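Local structure of glutamine cyclotransferase (Zymomonas mobilis, 3NOL) at residues G47-N52 / D97-L102; E57-N62 / S66-D71. The protein catalyses the cyclisation of N-terminal glutamine to pyroglutamate, with release of ammonia, and is built as a beta-propeller that binds a calcium ion. All blocks are in the same frame, centred on the assembly; numbering follows the deposited sequence. Where two conformers were deposited one is given.

Interaction 1 (G47-N52 / D97-L102); sequences GFFYRN and DKIVGL. With CA (calcium ion), chain B.
F49 and I99 mark the nearest approach of the two backbones, and their CA atoms are still 10.4 Å apart, so strands 44-51 and 98-103, which belong to neighbouring sheets of the propeller, meet without any backbone-to-backbone contact. F49 carries its CG between the backbone N and the carbonyl carbon (chi1 66°), which brings the ring over toward the other segment. Its CZ lies 4.0 Å from I99 CD1, so the methyl meets the rim of the ring near its plane. The outer arm of I99 is straight (chi2 179°) and reaches CZ with CG1 as well as CD1. A flat aromatic ring and a branched aliphatic chain suit this buried interface, where both pack on I92 of strand 89-95. Toward the surface, R51 stretches its chain from CG to NE, and its NH1 comes obliquely to 4.1 Å from D97 CA. The carboxylate of D97 turns instead to its own neighbour, with K98 NZ 3.5 Å from D97 OD1 in a salt bridge. One residue before F49, the carbonyl of F48 binds the calcium ion, O to metal 2.3 Å, alongside water 1, E176, L177, E178 and I230. With no hydrogen bond across it, the contact rests on dispersion and exclusion of water, while R51 and D97, opposite charges kept apart, probably add only a weak long-range attraction.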
ATOM      1  N   GLY A  47      -4.181  -2.640  -1.580  1.00  6.09           N
ATOM      2  CA  GLY A  47      -2.796  -2.820  -2.020  1.00  5.74           C
ATOM      3  C   GLY A  47      -2.619  -1.928  -3.231  1.00  6.21           C
ATOM      4  O   GLY A  47      -3.555  -1.755  -4.025  1.00  6.42           O
ATOM      5  N   PHE A  48      -1.458  -1.297  -3.337  1.00  5.91           N
ATOM      6  CA  PHE A  48      -1.278  -0.255  -4.356  1.00  5.25           C
ATOM      7  C   PHE A  48       0.199  -0.026  -4.589  1.00  6.00           C
ATOM      8  O   PHE A  48       0.943   0.247  -3.663  1.00  4.47           O
ATOM      9  CB  PHE A  48      -1.964   1.048  -3.856  1.00  5.45           C
ATOM     10  CG  PHE A  48      -1.945   2.186  -4.823  1.00  6.63           C
ATOM     11  CD1 PHE A  48      -2.526   2.057  -6.097  1.00  8.09           C
ATOM     12  CD2 PHE A  48      -1.478   3.439  -4.424  1.00  8.28           C
ATOM     13  CE1 PHE A  48      -2.559   3.155  -6.996  1.00  9.49           C
ATOM     14  CE2 PHE A  48      -1.512   4.538  -5.315  1.00  5.43           C
ATOM     15  CZ  PHE A  48      -2.045   4.396  -6.594  1.00  9.38           C
ATOM     16  N   PHE A  49       0.638  -0.175  -5.831  1.00  5.43           N
ATOM     17  CA  PHE A  49       2.023   0.169  -6.147  1.00  5.84           C
ATOM     18  C   PHE A  49       2.129   0.655  -7.590  1.00  6.58           C
ATOM     19  O   PHE A  49       1.197   0.481  -8.377  1.00  6.33           O
ATOM     20  CB  PHE A  49       2.994  -1.000  -5.821  1.00  6.24           C
ATOM     21  CG  PHE A  49       2.804  -2.225  -6.680  1.00  5.71           C
ATOM     22  CD1 PHE A  49       2.069  -3.314  -6.208  1.00  6.86           C
ATOM     23  CD2 PHE A  49       3.366  -2.301  -7.948  1.00  5.81           C
ATOM     24  CE1 PHE A  49       1.908  -4.449  -6.972  1.00  6.86           C
ATOM     25  CE2 PHE A  49       3.202  -3.455  -8.739  1.00  6.35           C
ATOM     26  CZ  PHE A  49       2.461  -4.533  -8.247  1.00  6.66           C
ATOM     27  N   TYR A  50       3.271   1.257  -7.903  1.00  5.68           N
ATOM     28  CA  TYR A  50       3.566   1.723  -9.239  1.00  6.81           C
ATOM     29  C   TYR A  50       4.636   0.815  -9.830  1.00  6.67           C
ATOM     30  O   TYR A  50       5.625   0.463  -9.176  1.00  6.98           O
ATOM     31  CB  TYR A  50       4.092   3.145  -9.143  1.00  7.68           C
ATOM     32  CG  TYR A  50       4.674   3.680 -10.445  1.00  7.36           C
ATOM     33  CD1 TYR A  50       5.987   3.383 -10.828  1.00  9.01           C
ATOM     34  CD2 TYR A  50       3.908   4.512 -11.252  1.00  7.61           C
ATOM     35  CE1 TYR A  50       6.522   3.909 -12.021  1.00 11.47           C
ATOM     36  CE2 TYR A  50       4.422   5.053 -12.423  1.00 11.32           C
ATOM     37  CZ  TYR A  50       5.721   4.746 -12.799  1.00 10.23           C
ATOM     38  OH  TYR A  50       6.198   5.286 -13.968  1.00 11.84           O
ATOM     39  N   ARG A  51       4.438   0.404 -11.071  1.00  7.34           N
ATOM     40  CA  ARG A  51       5.461  -0.388 -11.759  1.00  9.18           C
ATOM     41  C   ARG A  51       5.294  -0.208 -13.243  1.00  9.21           C
ATOM     42  O   ARG A  51       4.149  -0.176 -13.746  1.00  8.74           O
ATOM     43  CB  ARG A  51       5.377  -1.873 -11.388  1.00 10.47           C
ATOM     44  CG  ARG A  51       6.532  -2.716 -11.991  1.00 14.35           C
ATOM     45  CD  ARG A  51       6.653  -4.069 -11.390  1.00 19.83           C
ATOM     46  NE  ARG A  51       7.751  -4.910 -11.918  1.00 21.37           N
ATOM     47  CZ  ARG A  51       7.765  -5.494 -13.122  1.00 22.31           C
ATOM     48  NH1 ARG A  51       8.774  -6.276 -13.477  1.00 19.17           N
ATOM     49  NH2 ARG A  51       6.779  -5.295 -13.987  1.00 25.36           N
ATOM     50  N   ASN A  52       6.432  -0.077 -13.934  0.50  9.49           N
ATOM     51  CA  ASN A  52       6.474   0.024 -15.396  0.50  9.54           C
ATOM     52  C   ASN A  52       5.463   1.028 -15.976  0.50  9.41           C
ATOM     53  O   ASN A  52       4.780   0.756 -16.978  0.50  9.24           O
ATOM     54  CB  ASN A  52       6.374  -1.363 -16.060  0.50 10.15           C
ATOM     55  CG  ASN A  52       5.125  -2.143 -15.648  0.50  9.53           C
ATOM     56  OD1 ASN A  52       4.044  -1.963 -16.201  0.50 13.19           O
ATOM     57  ND2 ASN A  52       5.282  -3.020 -14.671  0.50 12.64           N
ATOM     58  N   ASP A  97       9.738 -10.292 -11.762  1.00  9.29           N
ATOM     59  CA  ASP A  97       8.679 -10.274 -12.788  1.00 10.40           C
ATOM     60  C   ASP A  97       7.396 -10.937 -12.269  1.00  9.66           C
ATOM     61  O   ASP A  97       6.578 -11.470 -13.031  1.00 10.35           O
ATOM     62  CB  ASP A  97       9.174 -10.898 -14.110  1.00 10.51           C
ATOM     63  CG  ASP A  97       9.712 -12.310 -13.934  1.00 13.53           C
ATOM     64  OD1 ASP A  97       9.901 -12.738 -12.779  1.00 13.69           O
ATOM     65  OD2 ASP A  97       9.964 -12.991 -14.970  1.00 16.41           O
ATOM     66  N   LYS A  98       7.221 -10.872 -10.949  1.00  9.34           N
ATOM     67  CA  LYS A  98       6.052 -11.429 -10.271  1.00  7.88           C
ATOM     68  C   LYS A  98       5.288 -10.353  -9.507  1.00  8.34           C
ATOM     69  O   LYS A  98       5.825  -9.276  -9.222  1.00  7.04           O
ATOM     70  CB  LYS A  98       6.490 -12.514  -9.277  1.00  9.58           C
ATOM     71  CG  LYS A  98       7.439 -13.549  -9.851  1.00 11.71           C
ATOM     72  CD  LYS A  98       6.694 -14.527 -10.732  1.00 17.28           C
ATOM     73  CE  LYS A  98       7.553 -15.742 -11.091  1.00 18.82           C
ATOM     74  NZ  LYS A  98       8.016 -15.706 -12.493  1.00 21.55           N
ATOM     75  N   ILE A  99       4.044 -10.669  -9.165  1.00  7.59           N
ATOM     76  CA  ILE A  99       3.315  -9.905  -8.150  1.00  8.55           C
ATOM     77  C   ILE A  99       3.004 -10.896  -7.039  1.00  8.26           C
ATOM     78  O   ILE A  99       2.643 -12.066  -7.307  1.00  8.21           O
ATOM     79  CB  ILE A  99       2.030  -9.262  -8.711  1.00  8.70           C
ATOM     80  CG1 ILE A  99       2.397  -8.253  -9.818  1.00 10.86           C
ATOM     81  CG2 ILE A  99       1.182  -8.608  -7.561  1.00  9.26           C
ATOM     82  CD1 ILE A  99       1.197  -7.575 -10.447  1.00 11.92           C
ATOM     83  N   VAL A 100       3.187 -10.445  -5.800  1.00  7.74           N
ATOM     84  CA  VAL A 100       2.896 -11.242  -4.615  1.00  7.20           C
ATOM     85  C   VAL A 100       1.741 -10.550  -3.880  1.00  7.29           C
ATOM     86  O   VAL A 100       1.687  -9.307  -3.801  1.00  6.34           O
ATOM     87  CB  VAL A 100       4.125 -11.344  -3.682  1.00  8.03           C
ATOM     88  CG1 VAL A 100       3.800 -12.219  -2.476  1.00  8.30           C
ATOM     89  CG2 VAL A 100       5.376 -11.861  -4.452  1.00  7.88           C
ATOM     90  N   GLY A 101       0.803 -11.345  -3.393  1.00  6.89           N
ATOM     91  CA  GLY A 101      -0.409 -10.815  -2.769  1.00  7.27           C
ATOM     92  C   GLY A 101      -0.705 -11.514  -1.442  1.00  7.72           C
ATOM     93  O   GLY A 101      -0.467 -12.727  -1.299  1.00  7.16           O
ATOM     94  N   LEU A 102      -1.243 -10.740  -0.493  1.00  7.10           N
ATOM     95  CA  LEU A 102      -1.758 -11.238   0.783  1.00  7.22           C
ATOM     96  C   LEU A 102      -3.283 -11.404   0.750  1.00  7.58           C
ATOM     97  O   LEU A 102      -3.941 -10.989  -0.208  1.00  7.00           O
ATOM     98  CB  LEU A 102      -1.369 -10.260   1.898  1.00  6.59           C
ATOM     99  CG  LEU A 102       0.143  -9.929   1.958  1.00  6.37           C
ATOM    100  CD1 LEU A 102       0.388  -8.916   3.077  1.00  9.62           C
ATOM    101  CD2 LEU A 102       0.999 -11.219   2.106  1.00  7.75           C
TER
HETATM  102 CA    CA B 263       2.173   0.398  -1.719  1.00  5.77          CA
HETATM  103  O   HOH W   1       3.001  -1.781  -2.271  1.00  6.17           O

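Interaction 2 (E57-N62 / S66-D71); sequences ESTGLN and SIRKVD
The beta hairpin of strands 54-61 and 64-70, the middle pair of a four-stranded propeller sheet, is pinned where E57 faces R68, S58 faces I67 and T59 faces S66. The outer two are hydrogen-bonded antiparallel pairs. R68 N donates to E57 O at 2.8 Å, and T59 N to S66 O at 2.9 Å with a nearly straight 173° at the hydrogen; each pair closes with the reciprocal bond. S58 and I67 form the non-hydrogen-bonded pair between them, their CA atoms 4.5 Å apart. The N-to-C directions of the short strands make 133°, well short of the 180° of a flat antiparallel pair, a strong twist of the kind seen in propeller blades. On the S58 face, I67 CD1 rests 3.6 Å from S58 CB; a small serine fits here, its OG bonded to E90 O, and both residues abut I92 of the next sheet. On the opposite face R68 folds back at chi3 (49°), which carries its guanidinium to T59 and L61. In the conformer given, T59 OG1 sits over one face of that flat group, while L61 CD1 approaches R68 NH2 obliquely to 3.6 Å. The arginine tip is occupied elsewhere: D40 forms a salt bridge with NH1, and Q80 bonds NH2. Water 2, in the guanidinium plane at its edge, accepts from R68 NH1 and donates to E57 OE1 at 2.7 Å, joining two opposite charges that do not touch directly. The extended chain of E57 carries its other oxygen, OE2, to T45 and H39.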
ATOM      1  N   GLU A  57      -3.270  -2.325  -8.469  1.00  6.46           N
ATOM      2  CA  GLU A  57      -4.134  -2.154  -7.316  1.00  6.75           C
ATOM      3  C   GLU A  57      -4.862  -3.446  -6.971  1.00  6.77           C
ATOM      4  O   GLU A  57      -5.370  -4.141  -7.858  1.00  7.54           O
ATOM      5  CB  GLU A  57      -5.148  -1.046  -7.595  1.00  6.35           C
ATOM      6  CG  GLU A  57      -5.857  -0.491  -6.343  1.00  7.59           C
ATOM      7  CD  GLU A  57      -6.816   0.680  -6.654  1.00  8.57           C
ATOM      8  OE1 GLU A  57      -6.810   1.187  -7.802  1.00 10.28           O
ATOM      9  OE2 GLU A  57      -7.550   1.083  -5.723  1.00 11.44           O
ATOM     10  N   SER A  58      -4.864  -3.756  -5.676  1.00  6.85           N
ATOM     11  CA  SER A  58      -5.671  -4.813  -5.104  1.00  6.85           C
ATOM     12  C   SER A  58      -6.873  -4.099  -4.507  1.00  7.39           C
ATOM     13  O   SER A  58      -6.713  -3.233  -3.624  1.00  7.44           O
ATOM     14  CB  SER A  58      -4.884  -5.520  -3.972  1.00  6.78           C
ATOM     15  OG  SER A  58      -5.722  -6.382  -3.242  1.00  7.36           O
ATOM     16  N   THR A  59      -8.061  -4.460  -4.996  0.50  7.66           N
ATOM     17  CA  THR A  59      -9.325  -3.782  -4.642  0.50  8.39           C
ATOM     18  C   THR A  59     -10.404  -4.738  -4.193  0.50  8.83           C
ATOM     19  O   THR A  59     -10.573  -5.823  -4.768  0.50  8.89           O
ATOM     20  CB  THR A  59      -9.948  -2.984  -5.835  0.50  8.16           C
ATOM     21  OG1 THR A  59     -10.203  -3.849  -6.954  0.50  7.96           O
ATOM     22  CG2 THR A  59      -9.069  -1.841  -6.252  0.50  9.21           C
ATOM     23  N   GLY A  60     -11.144  -4.321  -3.171  1.00  9.05           N
ATOM     24  CA  GLY A  60     -12.398  -4.960  -2.842  1.00 10.70           C
ATOM     25  C   GLY A  60     -13.386  -4.217  -3.726  1.00 12.11           C
ATOM     26  O   GLY A  60     -13.262  -2.976  -3.970  1.00 13.06           O
ATOM     27  N   LEU A  61     -14.294  -4.984  -4.310  1.00 12.19           N
ATOM     28  CA  LEU A  61     -15.304  -4.436  -5.203  1.00 12.24           C
ATOM     29  C   LEU A  61     -16.566  -5.155  -4.836  1.00 12.64           C
ATOM     30  O   LEU A  61     -16.689  -6.362  -5.114  1.00 12.88           O
ATOM     31  CB  LEU A  61     -14.938  -4.695  -6.683  1.00 12.75           C
ATOM     32  CG  LEU A  61     -13.725  -3.908  -7.203  1.00 12.36           C
ATOM     33  CD1 LEU A  61     -13.309  -4.388  -8.605  1.00 14.01           C
ATOM     34  CD2 LEU A  61     -14.034  -2.402  -7.197  1.00 14.86           C
ATOM     35  N   ASN A  62     -17.464  -4.451  -4.149  1.00 12.65           N
ATOM     36  CA  ASN A  62     -18.800  -5.007  -3.812  1.00 13.38           C
ATOM     37  C   ASN A  62     -18.806  -6.512  -3.415  1.00 13.53           C
ATOM     38  O   ASN A  62     -19.509  -7.351  -4.051  1.00 13.19           O
ATOM     39  CB  ASN A  62     -19.769  -4.742  -4.984  1.00 13.26           C
ATOM     40  CG  ASN A  62     -21.227  -5.021  -4.622  1.00 15.91           C
ATOM     41  OD1 ASN A  62     -21.573  -5.076  -3.447  1.00 16.00           O
ATOM     42  ND2 ASN A  62     -22.085  -5.168  -5.633  1.00 16.13           N
ATOM     43  N   SER A  66     -10.293  -8.096  -6.463  1.00  9.30           N
ATOM     44  CA  SER A  66      -9.624  -8.114  -7.763  1.00  8.59           C
ATOM     45  C   SER A  66      -8.218  -7.505  -7.699  1.00  8.80           C
ATOM     46  O   SER A  66      -7.932  -6.674  -6.830  1.00  7.64           O
ATOM     47  CB  SER A  66     -10.468  -7.339  -8.783  1.00  9.42           C
ATOM     48  OG  SER A  66     -11.620  -8.075  -9.183  1.00 11.34           O
ATOM     49  N   ILE A  67      -7.370  -7.911  -8.651  1.00  8.28           N
ATOM     50  CA  ILE A  67      -6.071  -7.271  -8.862  1.00  8.46           C
ATOM     51  C   ILE A  67      -6.178  -6.622 -10.246  1.00  8.30           C
ATOM     52  O   ILE A  67      -6.581  -7.283 -11.202  1.00  7.20           O
ATOM     53  CB  ILE A  67      -4.882  -8.298  -8.831  1.00  9.16           C
ATOM     54  CG1 ILE A  67      -4.808  -9.068  -7.487  1.00 12.34           C
ATOM     55  CG2 ILE A  67      -3.555  -7.592  -9.190  1.00  9.51           C
ATOM     56  CD1 ILE A  67      -4.950  -8.257  -6.259  1.00 12.50           C
ATOM     57  N   ARG A  68      -5.862  -5.334 -10.336  1.00  7.26           N
ATOM     58  CA  ARG A  68      -5.969  -4.630 -11.619  1.00  8.09           C
ATOM     59  C   ARG A  68      -4.724  -3.840 -11.979  1.00  7.92           C
ATOM     60  O   ARG A  68      -4.058  -3.294 -11.097  1.00  6.60           O
ATOM     61  CB  ARG A  68      -7.177  -3.693 -11.647  1.00  9.10           C
ATOM     62  CG  ARG A  68      -7.251  -2.727 -10.473  1.00  9.46           C
ATOM     63  CD  ARG A  68      -8.351  -1.646 -10.599  1.00 11.11           C
ATOM     64  NE  ARG A  68      -9.654  -2.211 -10.964  1.00 12.14           N
ATOM     65  CZ  ARG A  68     -10.841  -1.646 -10.726  1.00 14.06           C
ATOM     66  NH1 ARG A  68     -10.956  -0.461 -10.077  1.00  9.31           N
ATOM     67  NH2 ARG A  68     -11.928  -2.285 -11.156  1.00 14.72           N
ATOM     68  N   LYS A  69      -4.440  -3.787 -13.282  1.00  7.45           N
ATOM     69  CA  LYS A  69      -3.455  -2.861 -13.841  1.00  6.78           C
ATOM     70  C   LYS A  69      -4.214  -1.632 -14.337  1.00  7.46           C
ATOM     71  O   LYS A  69      -5.149  -1.767 -15.124  1.00  7.23           O
ATOM     72  CB  LYS A  69      -2.734  -3.514 -15.023  1.00  6.97           C
ATOM     73  CG  LYS A  69      -1.673  -2.642 -15.622  1.00  7.45           C
ATOM     74  CD  LYS A  69      -0.957  -3.379 -16.783  1.00 10.20           C
ATOM     75  CE  LYS A  69       0.101  -2.496 -17.451  1.00 11.45           C
ATOM     76  NZ  LYS A  69       0.775  -3.194 -18.608  1.00 12.23           N
ATOM     77  N   VAL A  70      -3.792  -0.449 -13.891  1.00  7.52           N
ATOM     78  CA  VAL A  70      -4.563   0.780 -14.079  1.00  8.34           C
ATOM     79  C   VAL A  70      -3.721   1.896 -14.732  1.00  8.73           C
ATOM     80  O   VAL A  70      -2.591   2.193 -14.291  1.00  7.79           O
ATOM     81  CB  VAL A  70      -5.139   1.268 -12.701  1.00  8.17           C
ATOM     82  CG1 VAL A  70      -5.862   2.578 -12.844  1.00  9.35           C
ATOM     83  CG2 VAL A  70      -6.044   0.253 -12.096  1.00  8.46           C
ATOM     84  N   ASP A  71      -4.283   2.480 -15.795  1.00  9.52           N
ATOM     85  CA  ASP A  71      -3.728   3.674 -16.447  1.00 10.30           C
ATOM     86  C   ASP A  71      -3.775   4.844 -15.473  1.00  9.37           C
ATOM     87  O   ASP A  71      -4.847   5.153 -14.933  1.00  9.50           O
ATOM     88  CB  ASP A  71      -4.559   4.043 -17.685  1.00 10.89           C
ATOM     89  CG  ASP A  71      -4.013   5.265 -18.398  1.00 12.46           C
ATOM     90  OD1 ASP A  71      -2.921   5.183 -18.988  1.00 14.95           O
ATOM     91  OD2 ASP A  71      -4.669   6.325 -18.337  1.00 15.11           O
TER
HETATM   92  O   HOH W   2      -9.149   1.538  -9.117  1.00 12.06           O

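From the N terminus, the chain runs out along 47-52, comes back along 57-62 and turns outward again along 66-71, so interaction 2 closes a tight hairpin turn with three residues between its segments. It then completes that sheet with strand 77-82 and enters the next one, where 97-102 comes back against 47-52; interaction 1 thus closes a far longer loop that encloses interaction 2 entirely. The two also join side by side: strands 44-51 and 54-61 are sheet neighbours, with a probable hydrogen bond from S58 N to G47 O. Interaction 2 therefore holds one sheet together internally, whereas interaction 1 ties its calcium-binding inner strand to the adjacent sheet.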